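Local coordinates for AB hydrolase-1 domain-containing protein (PDB 4Q34) that is a putative esterase of the alpha/beta hydrolase family, probably cleaving ester bonds in a substrate that has not been identified, at residues T151-Y156 / G178-W183; D158-L163 / G170-H175; H294-F299 / D303-E308. One frame throughout, in Å; residues are numbered along the deposited sequence. Where two conformers were deposited one is given.

Interaction 1: residues T151-Y156 / G178-W183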
loop_
_atom_site.group_PDB
_atom_site.type_symbol
_atom_site.label_atom_id
_atom_site.label_comp_id
_atom_site.label_asym_id
_atom_site.label_seq_id
_atom_site.Cartn_x
_atom_site.Cartn_y
_atom_site.Cartn_z
ATOM N N THR A 151 -17.571 3.598 6.510
ATOM C CA THR A 151 -16.854 4.713 7.053
ATOM C C THR A 151 -17.155 4.743 8.545
ATOM O O THR A 151 -18.334 4.725 8.935
ATOM C CB THR A 151 -17.357 6.006 6.412
ATOM O OG1 THR A 151 -17.104 5.933 5.009
ATOM C CG2 THR A 151 -16.670 7.184 7.001
ATOM N N ASP A 152 -16.113 4.777 9.379
ATOM C CA ASP A 152 -16.275 4.844 10.829
ATOM C C ASP A 152 -15.102 5.639 11.413
ATOM O O ASP A 152 -14.019 5.090 11.508
ATOM C CB ASP A 152 -16.397 3.411 11.424
ATOM C CG ASP A 152 -16.724 3.417 12.884
ATOM O OD1 ASP A 152 -16.351 4.392 13.567
ATOM O OD2 ASP A 152 -17.408 2.476 13.383
ATOM N N PHE A 153 -15.348 6.896 11.813
ATOM C CA PHE A 153 -14.280 7.796 12.291
ATOM C C PHE A 153 -13.708 7.288 13.635
ATOM O O PHE A 153 -12.549 7.559 13.948
ATOM C CB PHE A 153 -14.765 9.247 12.473
ATOM C CG PHE A 153 -15.126 9.961 11.204
ATOM C CD1 PHE A 153 -14.728 9.489 9.946
ATOM C CD2 PHE A 153 -15.886 11.150 11.269
ATOM C CE1 PHE A 153 -15.069 10.170 8.776
ATOM C CE2 PHE A 153 -16.216 11.847 10.104
ATOM C CZ PHE A 153 -15.797 11.352 8.850
ATOM N N GLU A 154 -14.494 6.547 14.401
ATOM C CA GLU A 154 -13.991 5.967 15.638
ATOM C C GLU A 154 -12.919 4.921 15.326
ATOM O O GLU A 154 -11.808 4.947 15.912
ATOM C CB GLU A 154 -15.105 5.313 16.472
ATOM C CG GLU A 154 -14.581 4.610 17.724
ATOM C CD GLU A 154 -15.664 4.068 18.632
ATOM O OE1 GLU A 154 -16.786 3.859 18.123
ATOM O OE2 GLU A 154 -15.403 3.864 19.854
ATOM N N VAL A 155 -13.210 4.064 14.345
ATOM C CA VAL A 155 -12.290 2.986 13.934
ATOM C C VAL A 155 -11.022 3.626 13.333
ATOM O O VAL A 155 -9.909 3.232 13.619
ATOM C CB VAL A 155 -12.965 2.038 12.928
ATOM C CG1 VAL A 155 -11.960 1.064 12.339
ATOM C CG2 VAL A 155 -14.111 1.266 13.585
ATOM N N TYR A 156 -11.214 4.658 12.514
ATOM C CA TYR A 156 -10.085 5.304 11.850
ATOM C C TYR A 156 -9.209 6.002 12.853
ATOM O O TYR A 156 -7.969 5.837 12.872
ATOM C CB TYR A 156 -10.585 6.308 10.793
ATOM C CG TYR A 156 -11.409 5.794 9.623
ATOM C CD1 TYR A 156 -11.471 4.422 9.265
ATOM C CD2 TYR A 156 -12.070 6.695 8.804
ATOM C CE1 TYR A 156 -12.197 3.992 8.183
ATOM C CE2 TYR A 156 -12.831 6.264 7.732
ATOM C CZ TYR A 156 -12.881 4.930 7.406
ATOM O OH TYR A 156 -13.564 4.496 6.302
ATOM N N GLY A 178 -9.758 13.137 6.309
ATOM C CA GLY A 178 -8.658 13.110 7.284
ATOM C C GLY A 178 -8.808 14.205 8.350
ATOM O O GLY A 178 -8.280 14.080 9.448
ATOM N N GLY A 179 -9.497 15.302 8.000
ATOM C CA GLY A 179 -9.824 16.392 8.934
ATOM C C GLY A 179 -10.495 15.884 10.207
ATOM O O GLY A 179 -9.877 15.967 11.274
ATOM N N PRO A 180 -11.721 15.354 10.092
ATOM C CA PRO A 180 -12.403 14.816 11.269
ATOM C C PRO A 180 -11.724 13.587 11.850
ATOM O O PRO A 180 -11.881 13.331 13.040
ATOM C CB PRO A 180 -13.820 14.520 10.787
ATOM C CG PRO A 180 -13.747 14.576 9.307
ATOM C CD PRO A 180 -12.663 15.527 8.969
ATOM N N VAL A 181 -10.973 12.841 11.056
ATOM C CA VAL A 181 -10.152 11.788 11.656
ATOM C C VAL A 181 -9.177 12.435 12.643
ATOM O O VAL A 181 -9.048 11.992 13.752
ATOM C CB VAL A 181 -9.460 10.896 10.620
ATOM C CG1 VAL A 181 -8.494 9.947 11.276
ATOM C CG2 VAL A 181 -10.513 10.141 9.805
ATOM N N GLY A 182 -8.498 13.491 12.194
ATOM C CA GLY A 182 -7.630 14.301 13.019
ATOM C C GLY A 182 -8.317 14.845 14.262
ATOM O O GLY A 182 -7.791 14.716 15.388
ATOM N N TRP A 183 -9.518 15.411 14.097
ATOM C CA TRP A 183 -10.199 16.034 15.223
ATOM C C TRP A 183 -10.554 14.970 16.266
ATOM O O TRP A 183 -10.457 15.239 17.461
ATOM C CB TRP A 183 -11.439 16.851 14.845
ATOM C CG TRP A 183 -11.313 17.757 13.675
ATOM C CD1 TRP A 183 -12.252 17.943 12.727
ATOM C CD2 TRP A 183 -10.209 18.611 13.316
ATOM N NE1 TRP A 183 -11.823 18.842 11.784
ATOM C CE2 TRP A 183 -10.559 19.253 12.117
ATOM C CE3 TRP A 183 -8.943 18.859 13.850
ATOM C CZ2 TRP A 183 -9.708 20.143 11.457
ATOM C CZ3 TRP A 183 -8.116 19.770 13.218
ATOM C CH2 TRP A 183 -8.484 20.378 12.015
#
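Phe153, in the first turn of helix 153-167, and Val181 of helix 178-185 mark the closest backbone approach, their CA atoms 5.8 Å apart. From there the Phe153 ring reaches the proline of the second helix: CE2 lies 3.7 Å from Pro180 CB, and CE2 and CZ together flank Pro180 CG, the ring meeting the pyrrolidine obliquely. One turn later Tyr156 takes up one methyl of Val181, CG2, which sits near the ring plane at its edge, 3.9 Å from Tyr156 CD2. With Val181 CG1 trans to the amide nitrogen (chi1 173°), CG2 points between the two aromatic side chains, nearer Tyr156, and is 4.3 Å from Phe153 CD1. Asp152 N-caps the first helix: its OD1 accepts from Val155 N at 3.3 Å, from above the carboxylate plane, and weakly from Glu154 N. Helix 178-185 follows strand 170-175 and packs beside helix 153-167 on the same side of the central sheet, as does the helix after the nucleophile elbow in alpha/beta hydrolases. Polar groups bond within their own helices or to residues elsewhere, such as Pro180 O to Asn184 ND2, so the meeting of the two segments is apolar and rests on shape and burial.

Interaction 2: residues D158-L163 / G170-H175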
loop_
_atom_site.group_PDB
_atom_site.type_symbol
_atom_site.label_atom_id
_atom_site.label_comp_id
_atom_site.label_asym_id
_atom_site.label_seq_id
_atom_site.Cartn_x
_atom_site.Cartn_y
_atom_site.Cartn_z
ATOM N N ASP A 158 -9.097 5.560 16.089
ATOM C CA ASP A 158 -8.441 4.648 17.007
ATOM C C ASP A 158 -7.075 4.159 16.501
ATOM O O ASP A 158 -6.150 3.979 17.275
ATOM C CB ASP A 158 -9.305 3.406 17.311
ATOM C CG ASP A 158 -10.404 3.659 18.344
ATOM O OD1 ASP A 158 -10.439 4.683 19.019
ATOM O OD2 ASP A 158 -11.266 2.764 18.459
ATOM N N ALA A 159 -6.979 3.866 15.228
ATOM C CA ALA A 159 -5.728 3.343 14.694
ATOM C C ALA A 159 -4.685 4.452 14.670
ATOM O O ALA A 159 -3.528 4.231 14.991
ATOM C CB ALA A 159 -5.933 2.732 13.349
ATOM N N TYR A 160 -5.075 5.673 14.320
ATOM C CA TYR A 160 -4.093 6.753 14.346
ATOM C C TYR A 160 -3.645 7.087 15.780
ATOM O O TYR A 160 -2.460 7.375 15.987
ATOM C CB TYR A 160 -4.587 8.003 13.650
ATOM C CG TYR A 160 -4.535 7.937 12.160
ATOM C CD1 TYR A 160 -3.344 8.226 11.469
ATOM C CD2 TYR A 160 -5.698 7.682 11.386
ATOM C CE1 TYR A 160 -3.275 8.207 10.089
ATOM C CE2 TYR A 160 -5.639 7.666 9.984
ATOM C CZ TYR A 160 -4.424 7.959 9.339
ATOM O OH TYR A 160 -4.337 7.944 7.952
ATOM N N ALA A 161 -4.548 6.975 16.760
ATOM C CA ALA A 161 -4.139 7.145 18.160
ATOM C C ALA A 161 -3.114 6.087 18.578
ATOM O O ALA A 161 -2.137 6.417 19.277
ATOM C CB ALA A 161 -5.321 7.119 19.075
ATOM N N ALA A 162 -3.320 4.848 18.142
ATOM C CA ALA A 162 -2.402 3.740 18.439
ATOM C C ALA A 162 -1.033 4.032 17.811
ATOM O O ALA A 162 0.005 3.785 18.426
ATOM C CB ALA A 162 -2.959 2.415 17.938
ATOM N N LEU A 163 -1.040 4.657 16.645
ATOM C CA LEU A 163 0.211 5.015 15.997
ATOM C C LEU A 163 0.960 6.104 16.752
ATOM O O LEU A 163 2.158 5.975 16.984
ATOM C CB LEU A 163 -0.055 5.510 14.578
ATOM C CG LEU A 163 1.163 6.006 13.794
ATOM C CD1 LEU A 163 2.277 4.955 13.772
ATOM C CD2 LEU A 163 0.701 6.413 12.373
ATOM N N GLY A 170 4.296 13.750 17.931
ATOM C CA GLY A 170 4.475 14.079 16.511
ATOM C C GLY A 170 3.445 15.058 16.022
ATOM O O GLY A 170 2.599 15.535 16.760
ATOM N N VAL A 171 3.522 15.334 14.750
ATOM C CA VAL A 171 2.646 16.278 14.100
ATOM C C VAL A 171 1.767 15.507 13.129
ATOM O O VAL A 171 2.257 14.650 12.377
ATOM C CB VAL A 171 3.470 17.330 13.307
ATOM C CG1 VAL A 171 2.561 18.271 12.547
ATOM C CG2 VAL A 171 4.409 18.078 14.224
ATOM N N PHE A 172 0.466 15.843 13.120
ATOM C CA PHE A 172 -0.530 15.149 12.308
ATOM C C PHE A 172 -0.879 16.053 11.138
ATOM O O PHE A 172 -1.299 17.207 11.347
ATOM C CB PHE A 172 -1.780 14.814 13.130
ATOM C CG PHE A 172 -2.595 13.625 12.653
ATOM C CD1 PHE A 172 -2.162 12.747 11.677
ATOM C CD2 PHE A 172 -3.818 13.359 13.262
ATOM C CE1 PHE A 172 -2.913 11.643 11.307
ATOM C CE2 PHE A 172 -4.580 12.249 12.895
ATOM C CZ PHE A 172 -4.144 11.407 11.901
ATOM N N ILE A 173 -0.637 15.546 9.935
ATOM C CA ILE A 173 -0.918 16.278 8.691
ATOM C C ILE A 173 -2.046 15.526 7.998
ATOM O O ILE A 173 -1.853 14.377 7.619
ATOM C CB ILE A 173 0.285 16.328 7.727
ATOM C CG1 ILE A 173 1.592 16.617 8.491
ATOM C CG2 ILE A 173 0.035 17.351 6.612
ATOM C CD1 ILE A 173 1.608 17.966 9.152
ATOM N N THR A 174 -3.193 16.183 7.809
ATOM C CA THR A 174 -4.401 15.535 7.329
ATOM C C THR A 174 -4.946 16.174 6.074
ATOM O O THR A 174 -4.587 17.306 5.706
ATOM C CB THR A 174 -5.507 15.492 8.404
ATOM O OG1 THR A 174 -6.032 16.797 8.652
ATOM C CG2 THR A 174 -4.974 14.876 9.728
ATOM N N HIS A 175 -5.830 15.422 5.421
ATOM C CA HIS A 175 -6.489 15.867 4.206
ATOM C C HIS A 175 -7.956 15.460 4.152
ATOM O O HIS A 175 -8.278 14.298 4.292
ATOM C CB HIS A 175 -5.793 15.211 3.009
ATOM C CG HIS A 175 -6.295 15.695 1.687
ATOM N ND1 HIS A 175 -6.442 14.869 0.600
ATOM C CD2 HIS A 175 -6.641 16.936 1.265
ATOM C CE1 HIS A 175 -6.917 15.558 -0.416
ATOM N NE2 HIS A 175 -6.997 16.825 -0.054
#
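Tyr160 offers one ring face to Phe172, whose CZ stands 3.3 Å above the tyrosine plane, displaced from the centre toward CD1. The phenylalanine comes in corner first: CZ is 3.3 Å and CE1 3.4 Å from Tyr160 CD1, with the ring planes at 50° and the centroids 4.9 Å apart, an oblique pair that is neither stacked nor T-shaped. One face of the Phe172 ring is covered over its centre by Thr174 CG2, at 3.8 Å, the next residue on the same side of the strand. Phe164 meets Phe172 edge-to-face, and Ala52 of the neighbouring strand 49-52 touches both Tyr160 and Phe172. With its CG anti to the backbone N (chi1 -154°), Phe172 rises off the sheet and bridges the 9.3 Å between its own CA and that of Tyr160. A single buried aromatic pair therefore carries the contact between helix and strand. Helix 153-167 leads into strand 170-175, which runs parallel to strands 49-52 and 192-198; this is one of the two helical layers against the central sheet of an alpha/beta hydrolase, on the strand that in this fold ends at the nucleophile elbow.

Interaction 3: residues H294-F299 / D303-E308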
loop_
_atom_site.group_PDB
_atom_site.type_symbol
_atom_site.label_atom_id
_atom_site.label_comp_id
_atom_site.label_asym_id
_atom_site.label_seq_id
_atom_site.Cartn_x
_atom_site.Cartn_y
_atom_site.Cartn_z
ATOM N N HIS A 294 -1.684 30.674 -6.360
ATOM C CA HIS A 294 -2.917 30.691 -7.144
ATOM C C HIS A 294 -3.071 29.380 -7.893
ATOM O O HIS A 294 -2.069 28.793 -8.311
ATOM C CB HIS A 294 -2.899 31.878 -8.104
ATOM C CG HIS A 294 -2.721 33.190 -7.393
ATOM N ND1 HIS A 294 -3.781 33.906 -6.874
ATOM C CD2 HIS A 294 -1.602 33.871 -7.042
ATOM C CE1 HIS A 294 -3.325 34.999 -6.284
ATOM N NE2 HIS A 294 -2.005 34.995 -6.363
ATOM N N GLY A 295 -4.317 28.914 -8.046
ATOM C CA GLY A 295 -4.599 27.771 -8.895
ATOM C C GLY A 295 -4.616 26.408 -8.203
ATOM O O GLY A 295 -4.692 25.383 -8.875
ATOM N N ASN A 296 -4.496 26.393 -6.901
ATOM C CA ASN A 296 -4.548 25.118 -6.218
ATOM C C ASN A 296 -5.911 24.462 -6.257
ATOM O O ASN A 296 -6.949 25.122 -6.230
ATOM C CB ASN A 296 -4.025 25.232 -4.764
ATOM C CG ASN A 296 -2.538 25.418 -4.713
ATOM O OD1 ASN A 296 -2.014 26.543 -4.534
ATOM N ND2 ASN A 296 -1.821 24.321 -4.946
ATOM N N THR A 297 -5.846 23.130 -6.334
ATOM C CA THR A 297 -6.960 22.222 -6.330
ATOM C C THR A 297 -7.191 21.766 -4.872
ATOM O O THR A 297 -6.630 22.286 -3.932
ATOM C CB THR A 297 -6.665 20.998 -7.251
ATOM O OG1 THR A 297 -5.679 20.146 -6.602
ATOM C CG2 THR A 297 -6.165 21.455 -8.619
ATOM N N HIS A 298 -8.086 20.819 -4.714
ATOM C CA HIS A 298 -8.335 20.170 -3.432
ATOM C C HIS A 298 -7.139 19.395 -2.943
ATOM O O HIS A 298 -7.131 19.099 -1.795
ATOM C CB HIS A 298 -9.531 19.254 -3.592
ATOM C CG HIS A 298 -9.858 18.430 -2.392
ATOM N ND1 HIS A 298 -10.224 18.989 -1.189
ATOM C CD2 HIS A 298 -9.990 17.096 -2.247
ATOM C CE1 HIS A 298 -10.487 18.021 -0.324
ATOM N NE2 HIS A 298 -10.340 16.863 -0.945
ATOM N N PHE A 299 -6.153 19.103 -3.808
ATOM C CA PHE A 299 -4.898 18.423 -3.383
ATOM C C PHE A 299 -3.655 19.329 -3.505
ATOM O O PHE A 299 -2.799 19.086 -4.362
ATOM C CB PHE A 299 -4.603 17.191 -4.215
ATOM C CG PHE A 299 -5.536 16.054 -4.028
ATOM C CD1 PHE A 299 -6.816 16.104 -4.509
ATOM C CD2 PHE A 299 -5.118 14.875 -3.463
ATOM C CE1 PHE A 299 -7.683 15.055 -4.347
ATOM C CE2 PHE A 299 -5.973 13.800 -3.324
ATOM C CZ PHE A 299 -7.279 13.901 -3.762
ATOM N N ASP A 303 -0.174 19.313 -6.181
ATOM C CA ASP A 303 -0.306 20.277 -7.282
ATOM C C ASP A 303 1.079 20.680 -7.841
ATOM O O ASP A 303 2.108 20.420 -7.219
ATOM C CB ASP A 303 -1.041 21.522 -6.792
ATOM C CG ASP A 303 -2.545 21.331 -6.664
ATOM O OD1 ASP A 303 -3.141 20.362 -7.207
ATOM O OD2 ASP A 303 -3.148 22.187 -5.986
ATOM N N LEU A 304 1.087 21.378 -8.978
ATOM C CA LEU A 304 2.341 21.787 -9.636
ATOM C C LEU A 304 3.210 22.656 -8.777
ATOM O O LEU A 304 4.431 22.606 -8.943
ATOM C CB LEU A 304 2.066 22.502 -10.961
ATOM C CG LEU A 304 1.423 21.605 -12.034
ATOM C CD1 LEU A 304 1.018 22.486 -13.225
ATOM C CD2 LEU A 304 2.371 20.506 -12.495
ATOM N N ASN A 305 2.614 23.434 -7.870
ATOM C CA ASN A 305 3.373 24.333 -6.980
ATOM C C ASN A 305 3.524 23.736 -5.582
ATOM O O ASN A 305 3.600 24.473 -4.591
ATOM C CB ASN A 305 2.668 25.705 -6.882
ATOM C CG ASN A 305 1.267 25.614 -6.302
ATOM O OD1 ASN A 305 0.716 24.526 -6.113
ATOM N ND2 ASN A 305 0.700 26.757 -5.964
ATOM N N ASN A 306 3.537 22.417 -5.496
ATOM C CA ASN A 306 3.528 21.774 -4.184
ATOM C C ASN A 306 4.771 22.060 -3.335
ATOM O O ASN A 306 4.716 21.993 -2.106
ATOM C CB ASN A 306 3.230 20.278 -4.246
ATOM C CG ASN A 306 4.346 19.450 -4.863
ATOM O OD1 ASN A 306 5.175 19.918 -5.613
ATOM N ND2 ASN A 306 4.353 18.153 -4.512
ATOM N N ILE A 307 5.879 22.407 -3.987
ATOM C CA ILE A 307 7.057 22.796 -3.215
ATOM C C ILE A 307 6.775 24.093 -2.447
ATOM O O ILE A 307 7.154 24.264 -1.301
ATOM C CB ILE A 307 8.333 22.870 -4.098
ATOM C CG1 ILE A 307 8.681 21.460 -4.636
ATOM C CG2 ILE A 307 9.482 23.497 -3.312
ATOM C CD1 ILE A 307 9.766 21.398 -5.709
ATOM N N GLU A 308 6.150 25.055 -3.109
ATOM C CA GLU A 308 5.748 26.293 -2.462
ATOM C C GLU A 308 4.755 25.994 -1.345
ATOM O O GLU A 308 4.785 26.630 -0.296
ATOM C CB GLU A 308 5.123 27.277 -3.475
ATOM C CG GLU A 308 6.048 27.642 -4.633
ATOM C CD GLU A 308 5.400 28.597 -5.629
ATOM O OE1 GLU A 308 4.926 29.665 -5.223
ATOM O OE2 GLU A 308 5.371 28.274 -6.830
#
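Asp303 drives its carboxylate between the Asn296 side chain and the backbone and hydroxyl of Thr297, where three bonds grip it. OD1 takes the Thr297 hydroxyl on its syn lone pair (OG1 to OD1, 2.6 Å); OD2 takes Thr297 N at 2.9 Å on the syn side, somewhat out of plane, and Asn296 ND2 at 2.7 Å on the anti lone pair. Thr297 OG1 also accepts from Phe299 N (3.0 Å), closing an ST turn. The other hydrogen of Asn296 ND2 goes to Asn305 OD1 at 2.8 Å, in the carbonyl plane, and Asn305 ND2 returns a nearly straight bond to Asn296 OD1 (3.1 Å, 173°). The two carboxamides thus approach from opposite directions and exchange two hydrogen bonds, their planes 24° apart. Asn305 occupies the N-cap position of helix 306-319, yet its amide serves this pair and makes no capping bond. The buried knot flanks the loop carrying His298, whose side chain touches Ser176 and bonds Glu199 OE1 through ND1, consistent with a Ser176-His298-Glu199 catalytic triad in an alpha/beta hydrolase. Between Asp303 N and Phe299 O the closure is weak, bent to 122°. Toward the exposed outer side the contact thins out: the CB of His294 points away, and His294 O is 4.2 Å from Asn305 ND2, too long for a bond, and is taken by Gln129 NE2.

In the fold
Interactions 1 and 2 share helix 153-167 and adjoin one another: Val181 CG1 packs 3.6 Å from Tyr160 CD2, and Gly182 CA lies against the Phe172 ring, so helix, strand 170-175 and helix 178-185 form one continuous, mainly apolar unit. Interaction 2 is wholly buried, while interaction 1 has the partly exposed Phe153 at its margin. Interaction 3, about 23 Å from interaction 2 between centres and across the chain's middle, is also largely buried but polar, with hydrogen bonds between loop residues of its two segments. His175, at the end of the strand, connects the two regions: its NE2 probably bonds His298 O at 2.9 Å, close to the likely active site.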